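Local coordinates for protein GrgF (Penicillium sp. sh18, PDB 6LZH) that probably acts as a polyketide transferase of the alpha/beta hydrolase fold in gregatin A biosynthesis, with a Claisen condensation as its likely chemistry, at residues 190-195 / 267-272; 138-143 / 241-246. All coordinates share one frame; numbering follows the deposited sequence.

Overall arrangement
Contacts 1 and 2 flank the catalytic centre of an alpha/beta hydrolase fold and lie about 12 Å apart, centre to centre. Contact 1 is partly buried and joins helix 187-198 to the loop carrying His-269. The residues that touch in contact 2 are all buried and join the loop after strand 133-137 to the turn before helix 245-254. Neither has a hydrogen bond between its segments. Contact 1 works by sulfur-aromatic and apolar packing, while contact 2 sets a cysteine side chain against the Leu-140 side chain and backbone carbonyls. They meet at His-269, whose CE1 packs 3.2 Å from Cys-243 SG and 3.4 Å from Ala-138 O. Ser-242 of contact 2 also touches Met-192 of contact 1.

Contact 1: residues 190-195 / 267-272; sequences AEMMPA and KGHLDW
Met-192 and Leu-270 bring the two backbones closest, with 8.3 Å between their CA atoms. Segment 190-195 is helical and is kinked at Pro-194, whose N makes no bond to the preceding turn. Segment 267-272 is mostly loop and enters a 3-10 turn at Asp-271. No hydrogen bond links the two, so side chains bridge the gap.

Met-192 carries most of the contact. Its CG lies beside the backbone N, and the chain then bends at chi2 and chi3, which brings the sulfur round to the histidine. Met-192 SD meets His-269 CD2 at 3.4 Å. This is a Met-aromatic contact at the ring edge: Met-192 SD lies 4.5 Å from the centroid of the His-269 ring, 83° off the ring normal. Met-192 SD also reaches Leu-270 CD1 at 4.3 Å. Further along the helix, Ala-195 CB faces Leu-270 CD2 at 4.6 Å, a looser approach.

The loop follows strand 259-264, the position of the catalytic histidine in the alpha/beta hydrolase fold. Helix 187-198 belongs to the insertion between strands 133-137 and 232-237, where such folds often carry a cap. His-269 is probably the histidine of a Cys-His-Asp triad. Its CG, anti to the backbone N (chi1 -171°), helps to bring the CD2 edge of the ring toward Met-192. Its ND1 is hydrogen-bonded to Asp-240 OD2, and its side chain also touches Cys-115.

Two bonds lie within the loop. Gly-268 N donates to Asp-271 OD1 at 2.7 Å, on the syn side of the carboxylate and 25° out of its plane. Trp-272 NE1 gives a weak bond to His-269 O at 3.0 Å. The carbonyl oxygen of Leu-270 sits over one face of the indole, offset toward the rim.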
loop_
_atom_site.group_PDB
_atom_site.type_symbol
_atom_site.label_atom_id
_atom_site.label_comp_id
_atom_site.label_asym_id
_atom_site.label_seq_id
_atom_site.Cartn_x
_atom_site.Cartn_y
_atom_site.Cartn_z
ATOM N N ALA A 190 -7.750 -12.915 18.342
ATOM C CA ALA A 190 -8.123 -13.277 19.703
ATOM C C ALA A 190 -8.925 -14.575 19.738
ATOM O O ALA A 190 -8.897 -15.291 20.748
ATOM C CB ALA A 190 -8.907 -12.130 20.339
ATOM N N GLU A 191 -9.642 -14.889 18.652
ATOM C CA GLU A 191 -10.402 -16.136 18.579
ATOM C C GLU A 191 -9.507 -17.327 18.283
ATOM O O GLU A 191 -9.731 -18.422 18.807
ATOM C CB GLU A 191 -11.474 -16.043 17.494
ATOM C CG GLU A 191 -12.839 -15.652 17.988
ATOM C CD GLU A 191 -13.732 -15.186 16.858
ATOM O OE1 GLU A 191 -14.667 -14.403 17.125
ATOM O OE2 GLU A 191 -13.488 -15.603 15.704
ATOM N N MET A 192 -8.515 -17.146 17.415
ATOM C CA MET A 192 -7.675 -18.269 17.020
ATOM C C MET A 192 -6.658 -18.619 18.095
ATOM O O MET A 192 -6.363 -19.803 18.302
ATOM C CB MET A 192 -6.976 -17.958 15.697
ATOM C CG MET A 192 -7.947 -17.841 14.534
ATOM S SD MET A 192 -8.554 -19.468 14.035
ATOM C CE MET A 192 -10.111 -19.562 14.927
ATOM N N MET A 193 -6.125 -17.611 18.791
ATOM C CA MET A 193 -5.022 -17.825 19.730
ATOM C C MET A 193 -5.301 -18.919 20.760
ATOM O O MET A 193 -4.456 -19.818 20.912
ATOM C CB MET A 193 -4.666 -16.487 20.404
ATOM C CG MET A 193 -3.964 -16.616 21.763
ATOM S SD MET A 193 -3.706 -15.020 22.585
ATOM C CE MET A 193 -5.375 -14.599 23.084
ATOM N N PRO A 194 -6.436 -18.934 21.470
ATOM C CA PRO A 194 -6.636 -20.003 22.463
ATOM C C PRO A 194 -6.722 -21.395 21.852
ATOM O O PRO A 194 -6.232 -22.349 22.460
ATOM C CB PRO A 194 -7.948 -19.597 23.145
ATOM C CG PRO A 194 -8.086 -18.149 22.881
ATOM C CD PRO A 194 -7.546 -17.969 21.509
ATOM N N ALA A 195 -7.319 -21.545 20.662
ATOM C CA ALA A 195 -7.374 -22.870 20.047
ATOM C C ALA A 195 -5.985 -23.332 19.631
ATOM O O ALA A 195 -5.624 -24.498 19.829
ATOM C CB ALA A 195 -8.317 -22.876 18.843
ATOM N N LYS A 267 -17.270 -27.158 8.044
ATOM C CA LYS A 267 -16.013 -26.827 8.694
ATOM C C LYS A 267 -15.903 -25.332 8.935
ATOM O O LYS A 267 -16.414 -24.516 8.155
ATOM C CB LYS A 267 -14.821 -27.302 7.857
ATOM C CG LYS A 267 -14.860 -28.795 7.516
ATOM C CD LYS A 267 -14.972 -29.650 8.772
ATOM C CE LYS A 267 -15.009 -31.127 8.411
ATOM N NZ LYS A 267 -15.079 -31.983 9.629
ATOM N N GLY A 268 -15.225 -24.990 10.031
ATOM C CA GLY A 268 -14.883 -23.622 10.353
ATOM C C GLY A 268 -13.474 -23.283 9.912
ATOM O O GLY A 268 -12.871 -23.973 9.082
ATOM N N HIS A 269 -12.925 -22.221 10.517
ATOM C CA HIS A 269 -11.692 -21.617 10.019
ATOM C C HIS A 269 -10.505 -22.552 10.144
ATOM O O HIS A 269 -9.593 -22.519 9.311
ATOM C CB HIS A 269 -11.379 -20.326 10.772
ATOM C CG HIS A 269 -10.253 -19.550 10.166
ATOM N ND1 HIS A 269 -10.282 -19.089 8.865
ATOM C CD2 HIS A 269 -9.058 -19.168 10.677
ATOM C CE1 HIS A 269 -9.152 -18.457 8.603
ATOM N NE2 HIS A 269 -8.400 -18.475 9.690
ATOM N N LEU A 270 -10.485 -23.361 11.189
ATOM C CA LEU A 270 -9.365 -24.223 11.523
ATOM C C LEU A 270 -9.733 -25.688 11.624
ATOM O O LEU A 270 -8.909 -26.543 11.285
ATOM C CB LEU A 270 -8.777 -23.798 12.875
ATOM C CG LEU A 270 -7.269 -23.828 13.057
ATOM C CD1 LEU A 270 -6.679 -22.782 12.142
ATOM C CD2 LEU A 270 -6.933 -23.541 14.525
ATOM N N ASP A 271 -10.940 -26.004 12.102
ATOM C CA ASP A 271 -11.265 -27.382 12.451
ATOM C C ASP A 271 -11.322 -28.306 11.245
ATOM O O ASP A 271 -11.445 -29.528 11.422
ATOM C CB ASP A 271 -12.578 -27.441 13.246
ATOM C CG ASP A 271 -13.741 -26.769 12.540
ATOM O OD1 ASP A 271 -13.917 -26.984 11.317
ATOM O OD2 ASP A 271 -14.504 -26.051 13.227
ATOM N N TRP A 272 -11.200 -27.777 10.026
ATOM C CA TRP A 272 -11.048 -28.680 8.894
ATOM C C TRP A 272 -9.778 -29.524 9.005
ATOM O O TRP A 272 -9.678 -30.553 8.329
ATOM C CB TRP A 272 -11.062 -27.891 7.573
ATOM C CG TRP A 272 -9.999 -26.865 7.489
ATOM C CD1 TRP A 272 -10.105 -25.543 7.817
ATOM C CD2 TRP A 272 -8.646 -27.065 7.058
ATOM N NE1 TRP A 272 -8.899 -24.913 7.626
ATOM C CE2 TRP A 272 -7.990 -25.826 7.156
ATOM C CE3 TRP A 272 -7.928 -28.174 6.602
ATOM C CZ2 TRP A 272 -6.638 -25.662 6.813
ATOM C CZ3 TRP A 272 -6.585 -28.007 6.262
ATOM C CH2 TRP A 272 -5.965 -26.766 6.364
#

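Contact 2: residues 138-143 / 241-246; sequences APLIDS and VSCPTE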
loop_
_atom_site.group_PDB
_atom_site.type_symbol
_atom_site.label_atom_id
_atom_site.label_comp_id
_atom_site.label_asym_id
_atom_site.label_seq_id
_atom_site.Cartn_x
_atom_site.Cartn_y
_atom_site.Cartn_z
ATOM N N ALA A 138 -9.139 -20.460 3.185
ATOM C CA ALA A 138 -9.788 -19.616 4.171
ATOM C C ALA A 138 -9.153 -18.223 4.244
ATOM O O ALA A 138 -8.745 -17.794 5.334
ATOM C CB ALA A 138 -9.774 -20.302 5.536
ATOM N N PRO A 139 -9.054 -17.487 3.127
ATOM C CA PRO A 139 -8.310 -16.219 3.151
ATOM C C PRO A 139 -8.965 -15.169 4.030
ATOM O O PRO A 139 -10.191 -15.044 4.081
ATOM C CB PRO A 139 -8.308 -15.777 1.686
ATOM C CG PRO A 139 -9.517 -16.450 1.073
ATOM C CD PRO A 139 -9.531 -17.815 1.768
ATOM N N LEU A 140 -8.122 -14.402 4.724
ATOM C CA LEU A 140 -8.590 -13.268 5.517
ATOM C C LEU A 140 -8.780 -12.089 4.569
ATOM O O LEU A 140 -7.826 -11.662 3.917
ATOM C CB LEU A 140 -7.577 -12.944 6.619
ATOM C CG LEU A 140 -7.623 -11.667 7.468
ATOM C CD1 LEU A 140 -9.038 -11.291 7.857
ATOM C CD2 LEU A 140 -6.784 -11.903 8.719
ATOM N N ILE A 141 -10.012 -11.603 4.448
ATOM C CA ILE A 141 -10.345 -10.603 3.436
ATOM C C ILE A 141 -10.351 -9.191 4.016
ATOM O O ILE A 141 -9.887 -8.247 3.370
ATOM C CB ILE A 141 -11.703 -10.930 2.771
ATOM C CG1 ILE A 141 -11.657 -12.274 2.039
ATOM C CG2 ILE A 141 -12.120 -9.827 1.811
ATOM C CD1 ILE A 141 -10.460 -12.450 1.117
ATOM N N ASP A 142 -10.888 -9.009 5.223
ATOM C CA ASP A 142 -11.047 -7.665 5.764
ATOM C C ASP A 142 -10.625 -7.632 7.222
ATOM O O ASP A 142 -11.130 -8.414 8.032
ATOM C CB ASP A 142 -12.500 -7.189 5.621
ATOM C CG ASP A 142 -12.693 -5.754 6.074
ATOM O OD1 ASP A 142 -11.832 -4.899 5.751
ATOM O OD2 ASP A 142 -13.712 -5.484 6.745
ATOM N N SER A 143 -9.708 -6.719 7.544
ATOM C CA SER A 143 -9.253 -6.471 8.906
ATOM C C SER A 143 -9.853 -5.212 9.511
ATOM O O SER A 143 -9.487 -4.856 10.637
ATOM C CB SER A 143 -7.722 -6.361 8.943
ATOM O OG SER A 143 -7.123 -7.610 9.228
ATOM N N VAL A 241 -16.390 -18.541 10.910
ATOM C CA VAL A 241 -16.820 -17.358 11.639
ATOM C C VAL A 241 -15.653 -16.463 12.030
ATOM O O VAL A 241 -15.880 -15.335 12.493
ATOM C CB VAL A 241 -17.652 -17.753 12.880
ATOM C CG1 VAL A 241 -18.962 -18.396 12.425
ATOM C CG2 VAL A 241 -16.880 -18.710 13.774
ATOM N N SER A 242 -14.415 -16.910 11.818
ATOM C CA SER A 242 -13.201 -16.146 12.083
ATOM C C SER A 242 -12.813 -15.275 10.889
ATOM O O SER A 242 -12.590 -14.070 11.039
ATOM C CB SER A 242 -12.054 -17.096 12.446
ATOM O OG SER A 242 -12.401 -17.880 13.576
ATOM N N CYS A 243 -12.709 -15.881 9.704
ATOM C CA CYS A 243 -12.623 -15.184 8.425
ATOM C C CYS A 243 -13.971 -15.410 7.759
ATOM O O CYS A 243 -14.139 -16.403 7.039
ATOM C CB CYS A 243 -11.509 -15.743 7.536
ATOM S SG CYS A 243 -9.842 -15.415 8.038
ATOM N N PRO A 244 -14.966 -14.510 7.958
ATOM C CA PRO A 244 -16.347 -14.789 7.518
ATOM C C PRO A 244 -16.453 -15.409 6.128
ATOM O O PRO A 244 -15.920 -14.878 5.153
ATOM C CB PRO A 244 -16.999 -13.402 7.564
ATOM C CG PRO A 244 -16.292 -12.719 8.728
ATOM C CD PRO A 244 -14.857 -13.222 8.670
ATOM N N THR A 245 -17.121 -16.555 6.048
ATOM C CA THR A 245 -17.389 -17.181 4.753
ATOM C C THR A 245 -17.973 -16.181 3.757
ATOM O O THR A 245 -17.619 -16.195 2.570
ATOM C CB THR A 245 -18.329 -18.380 4.953
ATOM O OG1 THR A 245 -17.700 -19.339 5.818
ATOM C CG2 THR A 245 -18.685 -19.053 3.617
ATOM N N GLU A 246 -18.854 -15.282 4.223
ATOM C CA GLU A 246 -19.415 -14.293 3.309
ATOM C C GLU A 246 -18.325 -13.419 2.710
ATOM O O GLU A 246 -18.369 -13.108 1.517
ATOM C CB GLU A 246 -20.440 -13.418 4.019
ATOM C CG GLU A 246 -21.763 -14.093 4.279
ATOM C CD GLU A 246 -22.628 -13.240 5.186
ATOM O OE1 GLU A 246 -22.119 -12.791 6.233
ATOM O OE2 GLU A 246 -23.799 -13.000 4.841
#
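Leu-140 and Cys-243 make the main packing contact, and their CA atoms are 5.3 Å apart. Cys-243 SG lies 3.5 Å from Leu-140 CA and 3.6 Å from Leu-140 CB. Its place beside its own backbone N (chi1 -71°) points the sulfur at these two atoms. Leu-140 CD1 approaches Cys-243 SG more loosely, at 4.2 Å.

Cys-243 also borders two carbonyl oxygens. Cys-243 SG is 3.8 Å from Ala-138 O, and Cys-243 CB is 3.8 Å from Pro-139 O. These are packing contacts, and no hydrogen bond crosses between the segments.

The polar bonds run to neighbouring parts of the chain. Cys-243 N is hydrogen-bonded to Asp-240 OD1, while the Leu-140 backbone is hydrogen-bonded to that of Cys-115 and Leu-140 O takes a bond from Asn-119 ND2. Pro-244 holds the N-cap position of helix 245-254.

Segment 138-143 follows strand 133-137, and segment 241-246 follows strand 232-237, its neighbour in the sheet. Both loops leave the same end of the parallel strands. That is where alpha/beta hydrolases form their active site, here probably a Cys-115, His-269 and Asp-240 triad.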